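Local coordinates for protein ribulose bisphosphate carboxylase (Hyperthermus butylicus DSM 5456, PDB 6HUN) that probably catalyses the addition of carbon dioxide and water to ribulose 1,5-bisphosphate, giving two molecules of 3-phosphoglycerate, with magnesium as cofactor, at residues R189-I194 with M224-R229; E185-V190 with E217-E222; D228-E231 with R237-Y240. All coordinates share one frame; numbering follows the deposited sequence.

Contact 1: residues R189-I194 with M224-R229; sequences RVAYEI and MKAIDR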
loop_
_atom_site.group_PDB
_atom_site.type_symbol
_atom_site.label_atom_id
_atom_site.label_comp_id
_atom_site.label_asym_id
_atom_site.label_seq_id
_atom_site.Cartn_x
_atom_site.Cartn_y
_atom_site.Cartn_z
ATOM N N ARG A 189 -12.195 30.975 -6.987
ATOM C CA ARG A 189 -13.009 31.439 -8.116
ATOM C C ARG A 189 -13.303 30.298 -9.092
ATOM O O ARG A 189 -14.419 30.208 -9.612
ATOM C CB ARG A 189 -12.341 32.623 -8.835
ATOM C CG ARG A 189 -11.903 33.778 -7.920
ATOM C CD ARG A 189 -11.435 35.032 -8.701
ATOM N NE ARG A 189 -10.197 34.775 -9.436
ATOM C CZ ARG A 189 -9.010 35.309 -9.155
ATOM N NH1 ARG A 189 -8.881 36.141 -8.138
ATOM N NH2 ARG A 189 -7.937 34.977 -9.869
ATOM N N VAL A 190 -12.334 29.396 -9.335
ATOM C CA VAL A 190 -12.577 28.267 -10.240
ATOM C C VAL A 190 -13.726 27.405 -9.730
ATOM O O VAL A 190 -14.572 26.943 -10.514
ATOM C CB VAL A 190 -11.294 27.426 -10.436
ATOM C CG1 VAL A 190 -11.559 26.228 -11.352
ATOM C CG2 VAL A 190 -10.176 28.275 -11.025
ATOM N N ALA A 191 -13.751 27.140 -8.415
ATOM C CA ALA A 191 -14.807 26.312 -7.840
ATOM C C ALA A 191 -16.168 26.964 -7.999
ATOM O O ALA A 191 -17.167 26.279 -8.234
ATOM C CB ALA A 191 -14.547 26.073 -6.368
ATOM N N TYR A 192 -16.239 28.272 -7.759
ATOM C CA TYR A 192 -17.502 28.978 -7.914
ATOM C C TYR A 192 -18.149 28.698 -9.268
ATOM O O TYR A 192 -19.328 28.335 -9.345
ATOM C CB TYR A 192 -17.271 30.470 -7.752
ATOM C CG TYR A 192 -18.538 31.271 -7.993
ATOM C CD1 TYR A 192 -19.625 31.153 -7.137
ATOM C CD2 TYR A 192 -18.635 32.135 -9.062
ATOM C CE1 TYR A 192 -20.782 31.900 -7.337
ATOM C CE2 TYR A 192 -19.803 32.886 -9.278
ATOM C CZ TYR A 192 -20.873 32.745 -8.409
ATOM O OH TYR A 192 -22.049 33.474 -8.592
ATOM N N GLU A 193 -17.401 28.882 -10.353
ATOM C CA GLU A 193 -17.998 28.703 -11.677
ATOM C C GLU A 193 -18.517 27.282 -11.868
ATOM O O GLU A 193 -19.589 27.078 -12.462
ATOM C CB GLU A 193 -16.973 29.038 -12.755
ATOM C CG GLU A 193 -16.085 30.190 -12.374
ATOM C CD GLU A 193 -15.520 30.911 -13.573
ATOM O OE1 GLU A 193 -14.426 30.520 -14.033
ATOM O OE2 GLU A 193 -16.168 31.870 -14.046
ATOM N N ILE A 194 -17.761 26.293 -11.373
ATOM C CA ILE A 194 -18.162 24.887 -11.449
ATOM C C ILE A 194 -19.509 24.682 -10.750
ATOM O O ILE A 194 -20.475 24.206 -11.352
ATOM C CB ILE A 194 -17.051 23.992 -10.856
ATOM C CG1 ILE A 194 -15.852 23.917 -11.821
ATOM C CG2 ILE A 194 -17.539 22.566 -10.537
ATOM C CD1 ILE A 194 -14.523 23.564 -11.164
ATOM N N MET A 224 -15.007 27.073 0.577
ATOM C CA MET A 224 -16.242 27.026 1.359
ATOM C C MET A 224 -17.035 28.315 1.230
ATOM O O MET A 224 -18.267 28.286 1.335
ATOM C CB MET A 224 -15.944 26.751 2.827
ATOM C CG MET A 224 -15.409 25.353 3.086
ATOM S SD MET A 224 -16.357 24.032 2.259
ATOM C CE MET A 224 -18.000 24.271 3.041
ATOM N N LYS A 225 -16.340 29.429 0.994
ATOM C CA LYS A 225 -17.004 30.685 0.623
ATOM C C LYS A 225 -17.634 30.566 -0.763
ATOM O O LYS A 225 -18.746 31.067 -0.993
ATOM C CB LYS A 225 -15.983 31.829 0.683
ATOM C CG LYS A 225 -16.495 33.250 0.539
ATOM C CD LYS A 225 -15.322 34.237 0.417
ATOM C CE LYS A 225 -14.021 33.676 1.043
ATOM N NZ LYS A 225 -12.992 34.760 1.219
ATOM N N ALA A 226 -16.956 29.886 -1.698
ATOM C CA ALA A 226 -17.528 29.661 -3.028
ATOM C C ALA A 226 -18.765 28.777 -2.964
ATOM O O ALA A 226 -19.735 29.023 -3.691
ATOM C CB ALA A 226 -16.517 29.034 -3.986
ATOM N N ILE A 227 -18.752 27.758 -2.101
ATOM C CA ILE A 227 -19.912 26.879 -1.930
ATOM C C ILE A 227 -21.103 27.671 -1.389
ATOM O O ILE A 227 -22.232 27.537 -1.886
ATOM C CB ILE A 227 -19.541 25.700 -1.011
ATOM C CG1 ILE A 227 -18.830 24.618 -1.845
ATOM C CG2 ILE A 227 -20.718 25.085 -0.295
ATOM C CD1 ILE A 227 -18.376 23.392 -1.008
ATOM N N ASP A 228 -20.864 28.488 -0.360
ATOM C CA ASP A 228 -21.944 29.264 0.259
ATOM C C ASP A 228 -22.618 30.204 -0.749
ATOM O O ASP A 228 -23.844 30.386 -0.721
ATOM C CB ASP A 228 -21.381 30.031 1.469
ATOM C CG ASP A 228 -22.428 30.928 2.153
ATOM O OD1 ASP A 228 -23.278 30.407 2.917
ATOM O OD2 ASP A 228 -22.383 32.154 1.912
ATOM N N ARG A 229 -21.839 30.841 -1.621
ATOM C CA ARG A 229 -22.444 31.652 -2.660
ATOM C C ARG A 229 -23.303 30.790 -3.573
ATOM O O ARG A 229 -24.495 31.068 -3.762
ATOM C CB ARG A 229 -21.365 32.385 -3.445
ATOM C CG ARG A 229 -20.546 33.305 -2.559
ATOM C CD ARG A 229 -20.453 34.707 -3.152
ATOM N NE ARG A 229 -19.539 34.731 -4.301
ATOM C CZ ARG A 229 -19.851 35.191 -5.517
ATOM N NH1 ARG A 229 -21.072 35.652 -5.771
ATOM N NH2 ARG A 229 -18.937 35.159 -6.489
#
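Tyr-192 meets both Ala-226 and Arg-229 on the neighbouring helix. Its CB lies 4.1 Å from Ala-226 CB. That methyl also sits 3.9 Å from Tyr-192 N, so the two helix backbones come close here. Ala-191 CB adds a looser apolar touch to the same methyl. With CG anti to the backbone N (chi1 176°), Tyr-192 puts a ring face against Arg-229. Its CD1 edge passes the carbonyl oxygen of Ala-226. CE1 touches Arg-229 CB, and one ring face takes the guanidinium. Arg-229 NH2 lies over the ring centre, 3.6 Å from Tyr-192 CZ. The two planes are 21° apart, and Arg-229 CZ is 4.2 Å from the centroid of the Tyr-192 ring, so this is a stacked cation-pi pair. Bends at chi2 and chi3 of Arg-229 lay its group flat on the ring. At the tip, Tyr-192 OH lies 3.7 Å from Arg-229 NH1 and hydrogen-bonds to Glu-233, which also forms a long, weak ion pair with Arg-229. The segment axes approach to 8.4 Å at 27°. The helices are neighbours on the outside of the TIM barrel of Rubisco's catalytic domain and run in roughly the same direction, as successive helices of this fold do.

Contact 2: residues E185-V190 with E217-E222; sequences EEYGRV and EARLKE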
loop_
_atom_site.group_PDB
_atom_site.type_symbol
_atom_site.label_atom_id
_atom_site.label_comp_id
_atom_site.label_asym_id
_atom_site.label_seq_id
_atom_site.Cartn_x
_atom_site.Cartn_y
_atom_site.Cartn_z
ATOM N N GLU A 185 -6.886 31.913 -3.479
ATOM C CA GLU A 185 -7.818 32.856 -4.104
ATOM C C GLU A 185 -8.248 32.346 -5.476
ATOM O O GLU A 185 -9.450 32.256 -5.765
ATOM C CB GLU A 185 -7.188 34.259 -4.185
ATOM C CG GLU A 185 -5.831 34.297 -4.923
ATOM C CD GLU A 185 -4.569 34.321 -4.012
ATOM O OE1 GLU A 185 -3.723 35.229 -4.190
ATOM O OE2 GLU A 185 -4.419 33.431 -3.132
ATOM N N GLU A 186 -7.276 31.938 -6.306
ATOM C CA GLU A 186 -7.583 31.499 -7.665
ATOM C C GLU A 186 -8.419 30.225 -7.661
ATOM O O GLU A 186 -9.427 30.133 -8.368
ATOM C CB GLU A 186 -6.295 31.313 -8.476
ATOM C CG GLU A 186 -5.495 32.610 -8.682
ATOM C CD GLU A 186 -4.008 32.378 -9.006
ATOM O OE1 GLU A 186 -3.572 31.196 -9.091
ATOM O OE2 GLU A 186 -3.274 33.387 -9.180
ATOM N N TYR A 187 -8.024 29.231 -6.856
ATOM C CA TYR A 187 -8.822 28.008 -6.746
ATOM C C TYR A 187 -10.276 28.285 -6.346
ATOM O O TYR A 187 -11.194 27.593 -6.801
ATOM C CB TYR A 187 -8.181 27.085 -5.727
ATOM C CG TYR A 187 -8.505 25.627 -5.908
ATOM C CD1 TYR A 187 -9.229 24.938 -4.940
ATOM C CD2 TYR A 187 -8.064 24.929 -7.028
ATOM C CE1 TYR A 187 -9.497 23.581 -5.075
ATOM C CE2 TYR A 187 -8.324 23.560 -7.157
ATOM C CZ TYR A 187 -9.060 22.911 -6.178
ATOM O OH TYR A 187 -9.354 21.556 -6.272
ATOM N N GLY A 188 -10.499 29.268 -5.468
ATOM C CA GLY A 188 -11.852 29.550 -5.023
ATOM C C GLY A 188 -12.743 30.115 -6.123
ATOM O O GLY A 188 -13.928 29.779 -6.201
ATOM N N ARG A 189 -12.195 30.975 -6.987
ATOM C CA ARG A 189 -13.009 31.439 -8.116
ATOM C C ARG A 189 -13.303 30.298 -9.092
ATOM O O ARG A 189 -14.419 30.208 -9.612
ATOM C CB ARG A 189 -12.341 32.623 -8.835
ATOM C CG ARG A 189 -11.903 33.778 -7.920
ATOM C CD ARG A 189 -11.435 35.032 -8.701
ATOM N NE ARG A 189 -10.197 34.775 -9.436
ATOM C CZ ARG A 189 -9.010 35.309 -9.155
ATOM N NH1 ARG A 189 -8.881 36.141 -8.138
ATOM N NH2 ARG A 189 -7.937 34.977 -9.869
ATOM N N VAL A 190 -12.334 29.396 -9.335
ATOM C CA VAL A 190 -12.577 28.267 -10.240
ATOM C C VAL A 190 -13.726 27.405 -9.730
ATOM O O VAL A 190 -14.572 26.943 -10.514
ATOM C CB VAL A 190 -11.294 27.426 -10.436
ATOM C CG1 VAL A 190 -11.559 26.228 -11.352
ATOM C CG2 VAL A 190 -10.176 28.275 -11.025
ATOM N N GLU A 217 -5.694 24.907 4.725
ATOM C CA GLU A 217 -6.672 25.756 5.399
ATOM C C GLU A 217 -7.062 26.940 4.529
ATOM O O GLU A 217 -8.247 27.275 4.415
ATOM C CB GLU A 217 -6.139 26.223 6.755
ATOM C CG GLU A 217 -6.993 27.373 7.321
ATOM C CD GLU A 217 -7.225 27.327 8.823
ATOM O OE1 GLU A 217 -6.406 26.714 9.543
ATOM O OE2 GLU A 217 -8.213 27.950 9.287
ATOM N N ALA A 218 -6.079 27.601 3.918
ATOM C CA ALA A 218 -6.394 28.764 3.103
ATOM C C ALA A 218 -7.189 28.355 1.866
ATOM O O ALA A 218 -8.078 29.087 1.440
ATOM C CB ALA A 218 -5.110 29.512 2.733
ATOM N N ARG A 219 -6.913 27.181 1.313
ATOM C CA ARG A 219 -7.677 26.656 0.175
ATOM C C ARG A 219 -9.120 26.319 0.563
ATOM O O ARG A 219 -10.080 26.739 -0.121
ATOM C CB ARG A 219 -6.972 25.409 -0.376
ATOM C CG ARG A 219 -7.778 24.660 -1.396
ATOM C CD ARG A 219 -6.876 23.646 -2.102
ATOM N NE ARG A 219 -6.956 22.301 -1.554
ATOM C CZ ARG A 219 -5.961 21.706 -0.909
ATOM N NH1 ARG A 219 -4.820 22.362 -0.714
ATOM N NH2 ARG A 219 -6.119 20.472 -0.459
ATOM N N LEU A 220 -9.289 25.643 1.702
ATOM C CA LEU A 220 -10.610 25.274 2.208
ATOM C C LEU A 220 -11.487 26.504 2.479
ATOM O O LEU A 220 -12.669 26.513 2.133
ATOM C CB LEU A 220 -10.442 24.450 3.485
ATOM C CG LEU A 220 -11.683 24.027 4.257
ATOM C CD1 LEU A 220 -12.540 23.192 3.315
ATOM C CD2 LEU A 220 -11.343 23.298 5.598
ATOM N N LYS A 221 -10.941 27.530 3.122
ATOM C CA LYS A 221 -11.707 28.770 3.300
ATOM C C LYS A 221 -12.214 29.316 1.965
ATOM O O LYS A 221 -13.381 29.717 1.843
ATOM C CB LYS A 221 -10.837 29.822 3.975
ATOM C CG LYS A 221 -10.284 29.437 5.343
ATOM C CD LYS A 221 -9.418 30.561 5.937
ATOM C CE LYS A 221 -10.264 31.739 6.420
ATOM N NZ LYS A 221 -10.782 32.617 5.316
ATOM N N GLU A 222 -11.334 29.404 0.963
ATOM C CA GLU A 222 -11.736 29.976 -0.317
ATOM C C GLU A 222 -12.787 29.126 -1.028
ATOM O O GLU A 222 -13.657 29.671 -1.723
ATOM C CB GLU A 222 -10.529 30.175 -1.223
ATOM C CG GLU A 222 -9.599 31.279 -0.805
ATOM C CD GLU A 222 -10.300 32.604 -0.777
ATOM O OE1 GLU A 222 -10.833 33.030 -1.842
ATOM O OE2 GLU A 222 -10.343 33.209 0.320
#
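Arg-219 NH2 is gripped twice: it forms a salt bridge with Asp-204 and a hydrogen bond to the carbonyl oxygen of Ala-209. Asp-204 is also hydrogen-bonded to Tyr-187 OH, and Tyr-240 OH is bonded to Arg-219 NE. The segments belong to two successive outer helices of the TIM barrel, which follow its first and second strands. Their axes come within 8.3 Å and run at 31° to each other.

Across the interface, Tyr-187 and Arg-219 touch through carbon rather than charge. Arg-219 CG lies 3.8 Å from Tyr-187 CD1, and Arg-219 CD is 4.0 Å from Tyr-187 CE1. The guanidinium is turned 88° from the ring plane, so this pair is not stacked. Both side chains leave with CG anti to the backbone N, and a bend at chi3 of Arg-219 turns its polar end aside. Tyr-187 lies about 6 Å, side chain to side chain, from Asp-205, a predicted magnesium ligand, so the shared grip is next to the probable metal site.

Nearby, Gly-188 and Glu-222 bring the backbones closest, with CA atoms 4.7 Å apart. With no side chain between them, Gly-188 CA comes to 4.1 Å from Glu-222 CB. Glu-222 is bent at chi2 (-60°), which folds its chain along the start of helix 184-196. Glu-222 CG rests 3.9 Å from Glu-185 N, and Glu-222 OE1 stands 3.8 Å from Glu-185 CA.

Contact 3: residues D228-E231 with R237-Y240; sequences DRAE and RKGY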
loop_
_atom_site.group_PDB
_atom_site.type_symbol
_atom_site.label_atom_id
_atom_site.label_comp_id
_atom_site.label_asym_id
_atom_site.label_seq_id
_atom_site.Cartn_x
_atom_site.Cartn_y
_atom_site.Cartn_z
ATOM N N ASP A 228 -20.864 28.488 -0.360
ATOM C CA ASP A 228 -21.944 29.264 0.259
ATOM C C ASP A 228 -22.618 30.204 -0.749
ATOM O O ASP A 228 -23.844 30.386 -0.721
ATOM C CB ASP A 228 -21.381 30.031 1.469
ATOM C CG ASP A 228 -22.428 30.928 2.153
ATOM O OD1 ASP A 228 -23.278 30.407 2.917
ATOM O OD2 ASP A 228 -22.383 32.154 1.912
ATOM N N ARG A 229 -21.839 30.841 -1.621
ATOM C CA ARG A 229 -22.444 31.652 -2.660
ATOM C C ARG A 229 -23.303 30.790 -3.573
ATOM O O ARG A 229 -24.495 31.068 -3.762
ATOM C CB ARG A 229 -21.365 32.385 -3.445
ATOM C CG ARG A 229 -20.546 33.305 -2.559
ATOM C CD ARG A 229 -20.453 34.707 -3.152
ATOM N NE ARG A 229 -19.539 34.731 -4.301
ATOM C CZ ARG A 229 -19.851 35.191 -5.517
ATOM N NH1 ARG A 229 -21.072 35.652 -5.771
ATOM N NH2 ARG A 229 -18.937 35.159 -6.489
ATOM N N ALA A 230 -22.733 29.682 -4.076
ATOM C CA ALA A 230 -23.444 28.838 -5.030
ATOM C C ALA A 230 -24.710 28.231 -4.444
ATOM O O ALA A 230 -25.711 28.112 -5.167
ATOM C CB ALA A 230 -22.543 27.714 -5.564
ATOM N N GLU A 231 -24.712 27.868 -3.157
ATOM C CA GLU A 231 -25.934 27.336 -2.560
ATOM C C GLU A 231 -26.997 28.430 -2.434
ATOM O O GLU A 231 -28.197 28.167 -2.566
ATOM C CB GLU A 231 -25.655 26.770 -1.194
ATOM C CG GLU A 231 -24.781 25.446 -1.258
ATOM C CD GLU A 231 -24.369 24.962 0.116
ATOM O OE1 GLU A 231 -24.043 25.798 0.971
ATOM O OE2 GLU A 231 -24.367 23.742 0.351
ATOM N N ARG A 237 -27.859 22.430 -2.420
ATOM C CA ARG A 237 -26.693 22.035 -1.624
ATOM C C ARG A 237 -25.519 21.594 -2.519
ATOM O O ARG A 237 -25.699 21.034 -3.603
ATOM C CB ARG A 237 -27.088 20.887 -0.684
ATOM C CG ARG A 237 -28.087 21.207 0.396
ATOM C CD ARG A 237 -29.008 20.012 0.769
ATOM N NE ARG A 237 -30.322 20.439 1.311
ATOM C CZ ARG A 237 -31.425 20.698 0.592
ATOM N NH1 ARG A 237 -31.452 20.581 -0.739
ATOM N NH2 ARG A 237 -32.535 21.077 1.217
ATOM N N LYS A 238 -24.292 21.868 -2.051
ATOM C CA LYS A 238 -23.061 21.550 -2.756
ATOM C C LYS A 238 -22.065 21.054 -1.722
ATOM O O LYS A 238 -22.206 21.332 -0.540
ATOM C CB LYS A 238 -22.452 22.761 -3.464
ATOM C CG LYS A 238 -23.479 23.639 -4.220
ATOM C CD LYS A 238 -23.598 23.105 -5.630
ATOM C CE LYS A 238 -24.650 23.943 -6.455
ATOM N NZ LYS A 238 -24.661 23.587 -7.914
ATOM N N GLY A 239 -21.059 20.354 -2.168
ATOM C CA GLY A 239 -20.062 19.840 -1.240
ATOM C C GLY A 239 -18.684 19.879 -1.859
ATOM O O GLY A 239 -18.543 20.041 -3.059
ATOM N N TYR A 240 -17.645 19.688 -1.014
ATOM C CA TYR A 240 -16.257 19.758 -1.469
ATOM C C TYR A 240 -15.554 18.460 -1.065
ATOM O O TYR A 240 -15.620 18.078 0.110
ATOM C CB TYR A 240 -15.575 20.965 -0.814
ATOM C CG TYR A 240 -14.114 21.185 -1.092
ATOM C CD1 TYR A 240 -13.496 20.670 -2.228
ATOM C CD2 TYR A 240 -13.324 21.883 -0.180
ATOM C CE1 TYR A 240 -12.135 20.884 -2.457
ATOM C CE2 TYR A 240 -11.980 22.103 -0.400
ATOM C CZ TYR A 240 -11.391 21.606 -1.523
ATOM O OH TYR A 240 -10.058 21.839 -1.729
#
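Glu-231 and Lys-238 lie alongside one another and point opposite ways, side by side rather than end to end. Glu-231 reaches from the helix toward the start of the strand. Lys-238 runs back the other way, toward helix 184-196. They touch where they pass: Glu-231 CG and Lys-238 CG are 3.7 Å apart. Lys-238 was modelled in two conformers, and its side-chain contacts here belong to one of them.

Beyond CG the Glu-231 chain is extended (chi2 174°), which carries its carboxylate to the backbone of Lys-238. Lys-238 N donates to Glu-231 OE2 over 3.0 Å. The bond is fairly straight, with an angle of 162° at the hydrogen. The N-H arrives on the anti side of the carboxylate oxygen, 17° out of its plane. Glu-231 OE2 is also 3.5 Å from Arg-237 CA. Lys-238 O lies 3.4 Å from Glu-231 OE2, but both are acceptors and make no bond. Alongside, Ala-230 CB packs loosely on Lys-238 CG, 4.4 Å away.

The ammonium of Lys-238 is not the mate of Glu-231. In the conformer described, Lys-238 NZ lies 8.3 Å from Glu-231 OE2 and instead bonds to the carbonyl oxygens of Leu-195 and Ile-199. Cut back to alanine, Glu-231 would lose its carboxylate, and the N-H of Lys-238 would probably be left without this acceptor and the turn before the strand freer to move.

The contact closes the beta-alpha-beta unit of strand 201-203, helix 216-234 and strand 239-243. Its chemistry implies a carboxylate that accepts a backbone N-H rather than balancing a lysine, with one directed bond joining the end of the helix to the entry of the next strand.

All three contacts use helix 216-234. Contacts 1 and 2 pair it with helix 184-196, and their centres are 8 Å apart. Contact 3 joins its later part to the residues just before the next barrel strand. The centre of contact 3 is 7 Å from that of contact 1 and 13 Å from that of contact 2. Along helix 216-234 they come in the order 2, 1, 3. Ile-227 and Tyr-240 help to tie them: Ile-227 packs on Gly-239 and Tyr-240, and Tyr-240 packs on Tyr-187. Together they fix two neighbouring outer helices and a barrel strand in the catalytic TIM barrel. Contacts 1 and 2 also lie beside the second subunit of the dimer; contact 3 does not.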